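Local coordinates for protein ICChI, a glycosylated chitinase (PDB 6IDN) that has chitinase and lysozyme activity, and probably cleaves chitin as a plant glycoside hydrolase of family 18, at residues S62-C67 with G115-D120. Numbering follows the deposited sequence.
Sequences SEISYC and GDESLD. With CA (calcium ion), chain F.
Ile64 presses its branched side chain against Leu119 and Glu117. Its CG2, anti to the backbone N, lies 3.6 Å from Leu119 CD2 in the modelled conformer of Leu119, and Ile64 CD1 reaches the same methyl at 3.7 Å, the two side chains crossing at about a right angle. One leucine methyl thus meets both branch tips of Ile64 (CG2 and CD1), a fit that suits branched apolar residues at a buried seam. Ile64 CG2 also rests on the aliphatic part of Glu117, 3.8 Å from its CG. The glutamate chain bends at chi2 (72°), and its carboxylate comes to lie beside Ser65. There Ser65 OG gives Glu117 OE1 a weak, long hydrogen bond of 3.4 Å. The stronger hold is on the other oxygen, OE2, in a salt bridge with Lys68, further along the helix; Lys68 also bonds Ser118 O. Glutamate serves here both as apolar spacer and as charged end. Further back, Ser61 OG bonds Glu117 N, while Asp116 binds calcium through OD1 together with Gln108. Leu16 and Leu114 also touch Ile64, and Val74 and Leu76 pack on Leu119. Helix 60-69 is thereby joined to the loop entering strand 121-126, a helix-to-loop packing on the outer layer of a TIM barrel.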
loop_
_atom_site.group_PDB
_atom_site.type_symbol
_atom_site.label_atom_id
_atom_site.label_comp_id
_atom_site.label_asym_id
_atom_site.label_seq_id
_atom_site.Cartn_x
_atom_site.Cartn_y
_atom_site.Cartn_z
ATOM N N SER A 62 9.869 -14.457 -10.727
ATOM C CA SER A 62 11.218 -14.063 -11.113
ATOM C C SER A 62 11.400 -12.553 -11.040
ATOM O O SER A 62 12.485 -12.071 -10.694
ATOM C CB SER A 62 11.533 -14.571 -12.522
ATOM O OG SER A 62 11.654 -15.989 -12.541
ATOM N N GLU A 63 10.352 -11.790 -11.362
ATOM C CA GLU A 63 10.457 -10.336 -11.313
ATOM C C GLU A 63 10.403 -9.831 -9.874
ATOM O O GLU A 63 11.113 -8.880 -9.520
ATOM C CB GLU A 63 9.354 -9.704 -12.170
ATOM C CG GLU A 63 9.363 -10.237 -13.609
ATOM C CD GLU A 63 8.510 -9.446 -14.588
ATOM O OE1 GLU A 63 8.142 -8.295 -14.286
ATOM O OE2 GLU A 63 8.225 -9.983 -15.684
ATOM N N ILE A 64 9.583 -10.463 -9.032
ATOM C CA ILE A 64 9.587 -10.150 -7.603
ATOM C C ILE A 64 10.969 -10.427 -7.022
ATOM O O ILE A 64 11.548 -9.596 -6.313
ATOM C CB ILE A 64 8.494 -10.958 -6.875
ATOM C CG1 ILE A 64 7.096 -10.556 -7.366
ATOM C CG2 ILE A 64 8.587 -10.775 -5.354
ATOM C CD1 ILE A 64 6.010 -11.578 -7.017
ATOM N N SER A 65 11.525 -11.601 -7.325
ATOM C CA SER A 65 12.858 -11.920 -6.831
ATOM C C SER A 65 13.874 -10.883 -7.290
ATOM O O SER A 65 14.759 -10.483 -6.524
ATOM C CB SER A 65 13.268 -13.314 -7.300
ATOM O OG SER A 65 14.425 -13.747 -6.611
ATOM N N TYR A 66 13.767 -10.445 -8.542
ATOM C CA TYR A 66 14.701 -9.452 -9.062
ATOM C C TYR A 66 14.535 -8.120 -8.338
ATOM O O TYR A 66 15.525 -7.492 -7.941
ATOM C CB TYR A 66 14.498 -9.284 -10.564
ATOM C CG TYR A 66 15.275 -8.129 -11.145
ATOM C CD1 TYR A 66 16.635 -8.248 -11.424
ATOM C CD2 TYR A 66 14.651 -6.916 -11.410
ATOM C CE1 TYR A 66 17.347 -7.181 -11.955
ATOM C CE2 TYR A 66 15.354 -5.848 -11.945
ATOM C CZ TYR A 66 16.702 -5.989 -12.214
ATOM O OH TYR A 66 17.406 -4.922 -12.736
ATOM N N CYS A 67 13.291 -7.678 -8.147
ATOM C CA CYS A 67 13.049 -6.456 -7.381
ATOM C C CYS A 67 13.660 -6.557 -5.993
ATOM O O CYS A 67 14.329 -5.631 -5.526
ATOM C CB CYS A 67 11.551 -6.188 -7.274
ATOM S SG CYS A 67 10.761 -5.731 -8.798
ATOM N N GLY A 115 3.670 -17.488 -7.988
ATOM C CA GLY A 115 4.849 -18.330 -7.948
ATOM C C GLY A 115 5.459 -18.439 -6.565
ATOM O O GLY A 115 4.891 -18.015 -5.556
ATOM N N ASP A 116 6.675 -18.994 -6.526
ATOM C CA ASP A 116 7.268 -19.398 -5.256
ATOM C C ASP A 116 7.874 -18.255 -4.448
ATOM O O ASP A 116 7.999 -18.392 -3.226
ATOM C CB ASP A 116 8.340 -20.457 -5.497
ATOM C CG ASP A 116 7.923 -21.830 -5.004
ATOM O OD1 ASP A 116 6.737 -22.017 -4.642
ATOM O OD2 ASP A 116 8.780 -22.733 -5.007
ATOM N N GLU A 117 8.263 -17.147 -5.075
ATOM C CA GLU A 117 8.943 -16.089 -4.330
ATOM C C GLU A 117 8.008 -15.432 -3.313
ATOM O O GLU A 117 6.897 -15.010 -3.657
ATOM C CB GLU A 117 9.500 -15.040 -5.292
ATOM C CG GLU A 117 10.397 -14.017 -4.619
ATOM C CD GLU A 117 11.742 -14.594 -4.199
ATOM O OE1 GLU A 117 12.180 -15.604 -4.784
ATOM O OE2 GLU A 117 12.363 -14.041 -3.271
ATOM N N SER A 118 8.475 -15.310 -2.066
ATOM C CA SER A 118 7.679 -14.687 -1.014
ATOM C C SER A 118 7.626 -13.174 -1.171
ATOM O O SER A 118 8.632 -12.519 -1.445
ATOM C CB SER A 118 8.255 -15.000 0.372
ATOM O OG SER A 118 7.440 -14.423 1.412
ATOM N N LEU A 119 6.437 -12.610 -1.003
ATOM C CA LEU A 119 6.366 -11.165 -0.858
ATOM C C LEU A 119 6.792 -10.763 0.554
ATOM O O LEU A 119 6.920 -11.593 1.467
ATOM C CB LEU A 119 4.949 -10.656 -1.153
ATOM C CG LEU A 119 4.434 -10.892 -2.581
ATOM C CD1 LEU A 119 3.110 -10.176 -2.850
ATOM C CD2 LEU A 119 5.458 -10.465 -3.581
ATOM N N ASP A 120 7.001 -9.461 0.736
ATOM C CA ASP A 120 7.525 -8.941 1.992
ATOM C C ASP A 120 6.458 -8.577 3.012
ATOM O O ASP A 120 6.789 -8.426 4.189
ATOM C CB ASP A 120 8.401 -7.723 1.719
ATOM C CG ASP A 120 9.706 -8.101 1.055
ATOM O OD1 ASP A 120 10.506 -8.855 1.657
ATOM O OD2 ASP A 120 9.931 -7.665 -0.081
HETATM CA CA CA F . 7.220 -22.558 -1.995
#